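Side-chain contacts in putative glycyl-glycine endopeptidase lytM (Ruminococcus gnavus, PDB 3NYY), which probably acts as a metalloendopeptidase of the M23 peptidase family, hydrolysing internal peptide bonds with the help of a metal ion: residues 16-21 and 78-83; 84-89 and 221-226; 165-168 and 172-175. One frame throughout, in Å; residues are numbered along the deposited sequence.

Contact 1. Residues 16-21 and 78-83; sequences PDFRRQ and DAYVQS. With SO4 (sulfate ion), chain E.
Phe18 CG stands anti to the backbone N, beside the carbonyl carbon (chi1 178°), and Tyr80 has a similar setting (chi1 170°). Phe18 therefore projects across to helix 77-88, and the ring of Tyr80 swings towards it. Phe18 CZ rests on Ser83 CB at 4.0 Å. Its ring approaches Tyr80 obliquely, with CD1 of Phe18 4.4 Å from CE1 of Tyr80, a loose apolar touch rather than a stack. The polar end of Tyr80 is engaged with the carbonyl of Gly42.

One face of the Phe18 ring is covered from within its own segment. Gln21 NE2 sits 3.7 Å above the Phe18 ring plane, over its centre. The same Gln21 NE2 donates to Phe18 O at 2.9 Å, with the acceptor close to the amide plane. Gln21 OE1 accepts from Trp88 NE1, so both ends of this buried amide are held and its rotation is fixed.

The contact packs the short helix 16-20 against the longer helix 77-88, both in the LytM N-terminal domain family region. No hydrogen bond links the two segments; the join is apolar.

Polar groups decorate the other sides of helix 16-20. Arg20 NH2 reaches Asp17 OD1 at 3.1 Å, an i to i+3 salt bridge. Asp17 receives it from above the carboxylate plane and has a second partner in Arg7. Arg19 NH1 gives a hydrogen bond at 2.8 Å to O1 of a sulfate ion, probably from the crystallisation liquor. The NE of Arg19 binds Ser231 O, while Arg117 also grips the sulfate. A leucine in place of Arg19 would probably leave the Ser231 carbonyl without this donor and the sulfate more weakly held.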
loop_
_atom_site.group_PDB
_atom_site.type_symbol
_atom_site.label_atom_id
_atom_site.label_comp_id
_atom_site.label_asym_id
_atom_site.label_seq_id
_atom_site.Cartn_x
_atom_site.Cartn_y
_atom_site.Cartn_z
ATOM N N PRO A 16 7.385 -19.440 -8.266
ATOM C CA PRO A 16 7.307 -18.023 -7.889
ATOM C C PRO A 16 6.455 -17.148 -8.820
ATOM O O PRO A 16 5.726 -16.263 -8.326
ATOM C CB PRO A 16 8.755 -17.582 -7.957
ATOM C CG PRO A 16 9.513 -18.810 -7.556
ATOM C CD PRO A 16 8.769 -19.924 -8.220
ATOM N N ASP A 17 6.512 -17.353 -10.143
ATOM C CA ASP A 17 5.725 -16.514 -11.033
ATOM C C ASP A 17 4.208 -16.786 -10.893
ATOM O O ASP A 17 3.422 -15.866 -11.016
ATOM C CB ASP A 17 6.132 -16.693 -12.505
ATOM C CG ASP A 17 7.488 -16.119 -12.830
ATOM O OD1 ASP A 17 7.988 -15.233 -12.113
ATOM O OD2 ASP A 17 8.071 -16.560 -13.836
ATOM N N PHE A 18 3.806 -18.026 -10.613
ATOM C CA PHE A 18 2.420 -18.287 -10.312
ATOM C C PHE A 18 2.006 -17.583 -9.013
ATOM O O PHE A 18 0.951 -16.935 -8.940
ATOM C CB PHE A 18 2.147 -19.783 -10.235
ATOM C CG PHE A 18 0.733 -20.103 -9.883
ATOM C CD1 PHE A 18 -0.252 -20.129 -10.879
ATOM C CD2 PHE A 18 0.351 -20.307 -8.564
ATOM C CE1 PHE A 18 -1.580 -20.423 -10.555
ATOM C CE2 PHE A 18 -0.980 -20.572 -8.235
ATOM C CZ PHE A 18 -1.952 -20.627 -9.237
ATOM N N ARG A 19 2.826 -17.708 -7.992
ATOM C CA ARG A 19 2.471 -17.101 -6.707
ATOM C C ARG A 19 2.293 -15.603 -6.803
ATOM O O ARG A 19 1.445 -15.021 -6.114
ATOM C CB ARG A 19 3.465 -17.463 -5.625
ATOM C CG ARG A 19 3.526 -18.922 -5.336
ATOM C CD ARG A 19 4.601 -19.239 -4.310
ATOM N NE ARG A 19 4.250 -18.716 -2.987
ATOM C CZ ARG A 19 5.026 -18.734 -1.915
ATOM N NH1 ARG A 19 6.267 -19.242 -1.955
ATOM N NH2 ARG A 19 4.585 -18.246 -0.752
ATOM N N ARG A 20 3.108 -14.983 -7.665
ATOM C CA ARG A 20 3.036 -13.529 -7.855
ATOM C C ARG A 20 1.771 -13.035 -8.573
ATOM O O ARG A 20 1.359 -11.898 -8.378
ATOM C CB ARG A 20 4.312 -13.063 -8.566
ATOM C CG ARG A 20 4.385 -11.532 -8.824
ATOM C CD ARG A 20 5.772 -11.073 -9.252
ATOM N NE ARG A 20 6.293 -11.881 -10.358
ATOM C CZ ARG A 20 6.156 -11.611 -11.645
ATOM N NH1 ARG A 20 5.517 -10.520 -12.061
ATOM N NH2 ARG A 20 6.633 -12.467 -12.545
ATOM N N GLN A 21 1.156 -13.890 -9.398
ATOM C CA GLN A 21 -0.098 -13.606 -10.113
ATOM C C GLN A 21 0.023 -12.399 -11.027
ATOM O O GLN A 21 -0.672 -11.423 -10.848
ATOM C CB GLN A 21 -1.249 -13.427 -9.127
ATOM C CG GLN A 21 -1.541 -14.620 -8.278
ATOM C CD GLN A 21 -2.468 -15.643 -8.889
ATOM O OE1 GLN A 21 -3.653 -15.370 -9.130
ATOM N NE2 GLN A 21 -1.917 -16.871 -9.150
ATOM N N ASP A 78 -5.273 -30.208 -15.988
ATOM C CA ASP A 78 -6.352 -30.352 -14.998
ATOM C C ASP A 78 -5.955 -29.765 -13.644
ATOM O O ASP A 78 -6.699 -28.956 -13.074
ATOM C CB ASP A 78 -6.832 -31.794 -14.853
ATOM C CG ASP A 78 -7.649 -32.258 -16.083
ATOM O OD1 ASP A 78 -8.203 -31.419 -16.860
ATOM O OD2 ASP A 78 -7.734 -33.474 -16.258
ATOM N N ALA A 79 -4.774 -30.128 -13.152
ATOM C CA ALA A 79 -4.352 -29.600 -11.832
ATOM C C ALA A 79 -4.117 -28.095 -11.859
ATOM O O ALA A 79 -4.453 -27.393 -10.905
ATOM C CB ALA A 79 -3.090 -30.330 -11.336
ATOM N N TYR A 80 -3.501 -27.629 -12.941
ATOM C CA TYR A 80 -3.186 -26.235 -13.110
ATOM C C TYR A 80 -4.393 -25.345 -13.183
ATOM O O TYR A 80 -4.446 -24.330 -12.481
ATOM C CB TYR A 80 -2.350 -26.034 -14.357
ATOM C CG TYR A 80 -2.132 -24.618 -14.798
ATOM C CD1 TYR A 80 -1.349 -23.743 -14.058
ATOM C CD2 TYR A 80 -2.695 -24.130 -15.954
ATOM C CE1 TYR A 80 -1.110 -22.450 -14.480
ATOM C CE2 TYR A 80 -2.452 -22.851 -16.400
ATOM C CZ TYR A 80 -1.658 -21.994 -15.663
ATOM O OH TYR A 80 -1.376 -20.707 -16.058
ATOM N N VAL A 81 -5.361 -25.702 -14.021
ATOM C CA VAL A 81 -6.558 -24.859 -14.148
ATOM C C VAL A 81 -7.397 -24.900 -12.838
ATOM O O VAL A 81 -8.054 -23.916 -12.487
ATOM C CB VAL A 81 -7.424 -25.207 -15.389
ATOM C CG1 VAL A 81 -8.136 -26.613 -15.262
ATOM C CG2 VAL A 81 -8.422 -24.068 -15.681
ATOM N N GLN A 82 -7.344 -26.020 -12.125
ATOM C CA GLN A 82 -8.053 -26.104 -10.843
ATOM C C GLN A 82 -7.434 -25.090 -9.879
ATOM O O GLN A 82 -8.186 -24.422 -9.155
ATOM C CB GLN A 82 -8.009 -27.505 -10.253
ATOM C CG GLN A 82 -8.606 -27.622 -8.861
ATOM C CD GLN A 82 -8.486 -29.043 -8.339
ATOM O OE1 GLN A 82 -7.405 -29.635 -8.357
ATOM N NE2 GLN A 82 -9.606 -29.616 -7.918
ATOM N N SER A 83 -6.080 -24.955 -9.866
ATOM C CA SER A 83 -5.424 -23.979 -9.010
ATOM C C SER A 83 -5.823 -22.540 -9.380
ATOM O O SER A 83 -6.127 -21.728 -8.493
ATOM C CB SER A 83 -3.892 -24.134 -8.992
ATOM O OG SER A 83 -3.551 -25.424 -8.493
HETATM S S SO4 E . 8.725 -20.123 1.101
HETATM O O1 SO4 E . 7.441 -19.843 0.480
HETATM O O2 SO4 E . 8.476 -20.603 2.460
HETATM O O3 SO4 E . 9.436 -21.120 0.300
HETATM O O4 SO4 E . 9.539 -18.906 1.162
#

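Contact 2. Residues 84-89 and 221-226; sequences CRAIWN and IYLKEG. With SO4 (sulfate ion), chain F.
Leu223 meets Ala86 and Ile87 in a small, wholly apolar interface between helix 77-88 and strand 216-225. Its two methyl branches divide the work. CD2 of Leu223 touches CB of Ala86 at 3.7 Å. CD1 of Leu223 turns to Ile87 and lies 4.0 Å from its CD1, and CG1 of Ile87 is equally near. The Leu223 and Ile87 side chains cross at about a right angle, so the Leu223 methyl meets the flank of the Ile87 chain as well as its end. Ile87 CG1 is set beside its backbone N (chi1 -63°), and from there it also makes a looser contact with Ile221 CG2 at 4.5 Å. Ile221 and Leu223, two residues apart, both point to the helix from one face of the strand.

The ionic interaction lies away from this interface. Arg85 stretches out from CG to NE and presents the edge of its guanidinium to a sulfate, probably from the crystallisation liquor. NH2 of Arg85 donates to sulfate O1 at 2.9 Å. NH1 of Arg85 shares O1 at 3.0 Å and reaches O2 at 3.2 Å. Asp36 forms a salt bridge with Arg85 NH2, and Trp77 also binds the sulfate.

The axes of helix 84-88 and strand 221-225 approach to 9.5 Å and run nearly antiparallel, at 157°. This is helix-on-sheet packing: a helix of the LytM N-terminal domain region lies along one face of the antiparallel sheet of the peptidase M23 region.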
loop_
_atom_site.group_PDB
_atom_site.type_symbol
_atom_site.label_atom_id
_atom_site.label_comp_id
_atom_site.label_asym_id
_atom_site.label_seq_id
_atom_site.Cartn_x
_atom_site.Cartn_y
_atom_site.Cartn_z
ATOM N N CYS A 84 -5.843 -22.235 -10.683
ATOM C CA CYS A 84 -6.252 -20.913 -11.157
ATOM C C CYS A 84 -7.709 -20.637 -10.762
ATOM O O CYS A 84 -7.997 -19.558 -10.228
ATOM C CB CYS A 84 -6.099 -20.788 -12.656
ATOM S SG CYS A 84 -4.392 -20.953 -13.253
ATOM N N ARG A 85 -8.605 -21.591 -10.998
ATOM C CA ARG A 85 -10.006 -21.386 -10.630
ATOM C C ARG A 85 -10.221 -21.299 -9.110
ATOM O O ARG A 85 -11.089 -20.564 -8.629
ATOM C CB ARG A 85 -10.878 -22.485 -11.230
ATOM C CG ARG A 85 -11.032 -22.397 -12.761
ATOM C CD ARG A 85 -11.913 -23.523 -13.189
ATOM N NE ARG A 85 -12.168 -23.448 -14.619
ATOM C CZ ARG A 85 -12.025 -24.435 -15.496
ATOM N NH1 ARG A 85 -11.632 -25.648 -15.133
ATOM N NH2 ARG A 85 -12.302 -24.203 -16.783
ATOM N N ALA A 86 -9.388 -21.997 -8.332
ATOM C CA ALA A 86 -9.514 -21.948 -6.867
ATOM C C ALA A 86 -9.268 -20.504 -6.379
ATOM O O ALA A 86 -9.906 -20.073 -5.422
ATOM C CB ALA A 86 -8.524 -22.904 -6.206
ATOM N N ILE A 87 -8.345 -19.760 -6.998
ATOM C CA ILE A 87 -8.069 -18.376 -6.634
ATOM C C ILE A 87 -9.161 -17.425 -7.135
ATOM O O ILE A 87 -9.587 -16.530 -6.414
ATOM C CB ILE A 87 -6.707 -17.917 -7.153
ATOM C CG1 ILE A 87 -5.608 -18.751 -6.513
ATOM C CG2 ILE A 87 -6.381 -16.398 -6.899
ATOM C CD1 ILE A 87 -4.285 -18.591 -7.248
ATOM N N TRP A 88 -9.572 -17.621 -8.388
ATOM C CA TRP A 88 -10.338 -16.606 -9.138
ATOM C C TRP A 88 -11.834 -16.865 -9.163
ATOM O O TRP A 88 -12.594 -15.905 -9.097
ATOM C CB TRP A 88 -9.828 -16.459 -10.588
ATOM C CG TRP A 88 -8.499 -15.815 -10.634
ATOM C CD1 TRP A 88 -7.314 -16.423 -10.399
ATOM C CD2 TRP A 88 -8.224 -14.428 -10.865
ATOM N NE1 TRP A 88 -6.280 -15.474 -10.474
ATOM C CE2 TRP A 88 -6.826 -14.258 -10.767
ATOM C CE3 TRP A 88 -9.013 -13.316 -11.135
ATOM C CZ2 TRP A 88 -6.215 -13.026 -10.928
ATOM C CZ3 TRP A 88 -8.378 -12.074 -11.364
ATOM C CH2 TRP A 88 -7.003 -11.938 -11.233
ATOM N N ASN A 89 -12.277 -18.118 -9.258
ATOM C CA ASN A 89 -13.664 -18.382 -9.648
ATOM C C ASN A 89 -14.721 -18.317 -8.551
ATOM O O ASN A 89 -15.931 -18.217 -8.860
ATOM C CB ASN A 89 -13.769 -19.708 -10.401
ATOM C CG ASN A 89 -13.271 -19.610 -11.826
ATOM O OD1 ASN A 89 -12.357 -18.841 -12.124
ATOM N ND2 ASN A 89 -13.896 -20.371 -12.719
ATOM N N ILE A 221 -4.498 -15.766 0.709
ATOM C CA ILE A 221 -5.122 -16.896 -0.034
ATOM C C ILE A 221 -4.075 -17.981 -0.084
ATOM O O ILE A 221 -2.938 -17.737 -0.547
ATOM C CB ILE A 221 -5.535 -16.488 -1.451
ATOM C CG1 ILE A 221 -6.524 -15.342 -1.398
ATOM C CG2 ILE A 221 -6.188 -17.709 -2.203
ATOM C CD1 ILE A 221 -6.939 -14.708 -2.740
ATOM N N TYR A 222 -4.498 -19.182 0.289
ATOM C CA TYR A 222 -3.588 -20.321 0.354
ATOM C C TYR A 222 -4.126 -21.509 -0.430
ATOM O O TYR A 222 -5.319 -21.872 -0.323
ATOM C CB TYR A 222 -3.355 -20.789 1.809
ATOM C CG TYR A 222 -2.645 -19.784 2.677
ATOM C CD1 TYR A 222 -3.323 -18.677 3.174
ATOM C CD2 TYR A 222 -1.293 -19.913 2.972
ATOM C CE1 TYR A 222 -2.681 -17.751 3.981
ATOM C CE2 TYR A 222 -0.638 -18.978 3.781
ATOM C CZ TYR A 222 -1.345 -17.911 4.279
ATOM O OH TYR A 222 -0.666 -16.966 5.073
ATOM N N LEU A 223 -3.225 -22.143 -1.177
ATOM C CA LEU A 223 -3.516 -23.402 -1.865
ATOM C C LEU A 223 -2.594 -24.468 -1.344
ATOM O O LEU A 223 -1.439 -24.219 -1.080
ATOM C CB LEU A 223 -3.264 -23.237 -3.359
ATOM C CG LEU A 223 -4.200 -22.268 -4.119
ATOM C CD1 LEU A 223 -3.769 -22.216 -5.624
ATOM C CD2 LEU A 223 -5.606 -22.648 -3.935
ATOM N N LYS A 224 -3.128 -25.669 -1.219
ATOM C CA LYS A 224 -2.371 -26.790 -0.686
ATOM C C LYS A 224 -1.598 -27.486 -1.795
ATOM O O LYS A 224 -2.141 -27.754 -2.864
ATOM C CB LYS A 224 -3.304 -27.730 0.064
ATOM C CG LYS A 224 -2.551 -28.543 1.139
ATOM C CD LYS A 224 -3.478 -29.212 2.149
ATOM C CE LYS A 224 -2.656 -30.018 3.169
ATOM N NZ LYS A 224 -3.574 -30.738 4.120
ATOM N N GLU A 225 -0.301 -27.715 -1.571
ATOM C CA GLU A 225 0.549 -28.457 -2.495
ATOM C C GLU A 225 1.309 -29.481 -1.668
ATOM O O GLU A 225 2.072 -29.139 -0.743
ATOM C CB GLU A 225 1.504 -27.529 -3.223
ATOM C CG GLU A 225 2.336 -28.245 -4.263
ATOM C CD GLU A 225 3.221 -27.302 -5.099
ATOM O OE1 GLU A 225 2.729 -26.763 -6.101
ATOM O OE2 GLU A 225 4.399 -27.118 -4.758
ATOM N N GLY A 226 1.045 -30.755 -1.927
ATOM C CA GLY A 226 1.489 -31.783 -1.010
ATOM C C GLY A 226 0.854 -31.513 0.357
ATOM O O GLY A 226 -0.344 -31.183 0.478
HETATM S S SO4 F . -11.600 -27.769 -18.062
HETATM O O1 SO4 F . -10.934 -26.470 -17.907
HETATM O O2 SO4 F . -11.816 -28.357 -16.745
HETATM O O3 SO4 F . -12.857 -27.563 -18.751
HETATM O O4 SO4 F . -10.662 -28.585 -18.837
#

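Contact 3. Residues 165-168 and 172-175; sequences ITAP and YFYY
Ile165 and Phe173 are joined by two short, nearly straight backbone hydrogen bonds. Ile165 N donates to Phe173 O at 2.9 Å (170°). Phe173 N donates back to Ile165 O at 2.8 Å (171°). They form the hydrogen-bonded pair of an antiparallel hairpin, and the next step towards the turn, Thr166 with Tyr172, is a non-hydrogen-bonded pair. Ile165 O, already bonded to Phe173 N, also takes a CA-H...O contact from Tyr172 CA at 3.5 Å.

On the Thr166 face, the Thr166 hydroxyl lies at the edge of the Tyr172 ring, with OG1 of Thr166 3.7 Å from CD2 of Tyr172. The two side chains cross at about a right angle. CG of Tyr172 is turned away from its own N (chi1 179°), and this sets the ring beside the partner strand with one face turned to Ile165 N. The hydrogen-bond partner of Thr166 OG1 is Thr151 OG1.

The opposite face carries Ile165, Phe173 and Tyr175. CG1 of Ile165 packs obliquely on CE1 of Tyr175 at 4.1 Å, and Tyr175 OH is bound to the backbone N of Met145. Where the chain leaves the strand, CB of Ala167 meets CE1 of Phe173 at 4.0 Å.

The hairpin sits inside a larger antiparallel sheet: strand 148-153 pairs with strand 162-166, and strand 216-225 pairs with strand 172-178. Ile165 and Tyr175 also pack on Leu196 of strand 195-198.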
loop_
_atom_site.group_PDB
_atom_site.type_symbol
_atom_site.label_atom_id
_atom_site.label_comp_id
_atom_site.label_asym_id
_atom_site.label_seq_id
_atom_site.Cartn_x
_atom_site.Cartn_y
_atom_site.Cartn_z
ATOM N N ILE A 165 -11.684 -19.420 5.814
ATOM C CA ILE A 165 -12.797 -20.000 5.067
ATOM C C ILE A 165 -12.211 -20.825 3.920
ATOM O O ILE A 165 -11.469 -20.326 3.077
ATOM C CB ILE A 165 -13.665 -18.881 4.454
ATOM C CG1 ILE A 165 -14.218 -17.917 5.499
ATOM C CG2 ILE A 165 -14.812 -19.468 3.580
ATOM C CD1 ILE A 165 -14.955 -18.549 6.672
ATOM N N THR A 166 -12.620 -22.082 3.837
ATOM C CA THR A 166 -12.284 -22.918 2.720
ATOM C C THR A 166 -13.411 -22.826 1.708
ATOM O O THR A 166 -14.574 -23.161 2.013
ATOM C CB THR A 166 -12.001 -24.348 3.126
ATOM O OG1 THR A 166 -10.885 -24.359 4.019
ATOM C CG2 THR A 166 -11.647 -25.249 1.889
ATOM N N ALA A 167 -13.055 -22.370 0.515
ATOM C CA ALA A 167 -14.018 -22.047 -0.537
ATOM C C ALA A 167 -14.253 -23.334 -1.354
ATOM O O ALA A 167 -13.429 -24.254 -1.294
ATOM C CB ALA A 167 -13.529 -20.904 -1.426
ATOM N N PRO A 168 -15.362 -23.399 -2.097
ATOM C CA PRO A 168 -15.737 -24.688 -2.721
ATOM C C PRO A 168 -14.745 -25.263 -3.729
ATOM O O PRO A 168 -14.642 -26.482 -3.869
ATOM C CB PRO A 168 -17.079 -24.389 -3.404
ATOM C CG PRO A 168 -17.471 -23.033 -3.053
ATOM C CD PRO A 168 -16.390 -22.366 -2.257
ATOM N N TYR A 172 -8.112 -21.578 0.501
ATOM C CA TYR A 172 -8.325 -21.144 1.881
ATOM C C TYR A 172 -8.144 -19.624 1.892
ATOM O O TYR A 172 -7.066 -19.119 1.578
ATOM C CB TYR A 172 -7.296 -21.815 2.769
ATOM C CG TYR A 172 -7.374 -21.448 4.229
ATOM C CD1 TYR A 172 -6.646 -20.403 4.706
ATOM C CD2 TYR A 172 -8.050 -22.229 5.141
ATOM C CE1 TYR A 172 -6.671 -20.048 6.053
ATOM C CE2 TYR A 172 -8.060 -21.888 6.499
ATOM C CZ TYR A 172 -7.350 -20.818 6.937
ATOM O OH TYR A 172 -7.322 -20.464 8.283
ATOM N N PHE A 173 -9.205 -18.910 2.268
ATOM C CA PHE A 173 -9.180 -17.458 2.397
ATOM C C PHE A 173 -8.983 -17.097 3.854
ATOM O O PHE A 173 -9.756 -17.514 4.712
ATOM C CB PHE A 173 -10.489 -16.881 1.837
ATOM C CG PHE A 173 -10.542 -16.903 0.336
ATOM C CD1 PHE A 173 -10.749 -18.074 -0.383
ATOM C CD2 PHE A 173 -10.334 -15.723 -0.361
ATOM C CE1 PHE A 173 -10.722 -18.046 -1.796
ATOM C CE2 PHE A 173 -10.336 -15.680 -1.724
ATOM C CZ PHE A 173 -10.521 -16.847 -2.460
ATOM N N TYR A 174 -7.944 -16.302 4.126
ATOM C CA TYR A 174 -7.481 -15.997 5.454
ATOM C C TYR A 174 -7.703 -14.549 5.767
ATOM O O TYR A 174 -7.235 -13.714 5.014
ATOM C CB TYR A 174 -5.979 -16.337 5.494
ATOM C CG TYR A 174 -5.218 -16.009 6.762
ATOM C CD1 TYR A 174 -5.477 -16.683 7.951
ATOM C CD2 TYR A 174 -4.216 -15.051 6.771
ATOM C CE1 TYR A 174 -4.736 -16.379 9.092
ATOM C CE2 TYR A 174 -3.484 -14.787 7.901
ATOM C CZ TYR A 174 -3.743 -15.457 9.060
ATOM O OH TYR A 174 -3.024 -15.177 10.224
ATOM N N TYR A 175 -8.417 -14.268 6.865
ATOM C CA TYR A 175 -8.797 -12.897 7.246
ATOM C C TYR A 175 -8.250 -12.667 8.640
ATOM O O TYR A 175 -8.647 -13.351 9.593
ATOM C CB TYR A 175 -10.309 -12.722 7.244
ATOM C CG TYR A 175 -10.994 -13.054 5.933
ATOM C CD1 TYR A 175 -11.265 -14.385 5.588
ATOM C CD2 TYR A 175 -11.458 -12.047 5.090
ATOM C CE1 TYR A 175 -11.914 -14.723 4.401
ATOM C CE2 TYR A 175 -12.111 -12.362 3.915
ATOM C CZ TYR A 175 -12.332 -13.700 3.551
ATOM O OH TYR A 175 -12.954 -13.969 2.318
#

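Overall arrangement
In space the contacts run from the helical N-terminal region into the peptidase sheet. Contacts 1 and 2 share helix 77-88, and their centres are about 7 Å apart. Phe18 and Ile87 pack together where they join. The centres of contacts 2 and 3 are about 10 Å apart; they lie on neighbouring strands 216-225 and 172-178 and are tied by a probable backbone hydrogen bond from Tyr222 to Tyr172. Contacts 1 and 3 do not touch; their centres are about 17 Å apart. Along the chain, contact 1 closes before contact 2 opens, and contact 3 is nested within the loop of contact 2. Helix 77-88 is thus one place where the two family regions pack together.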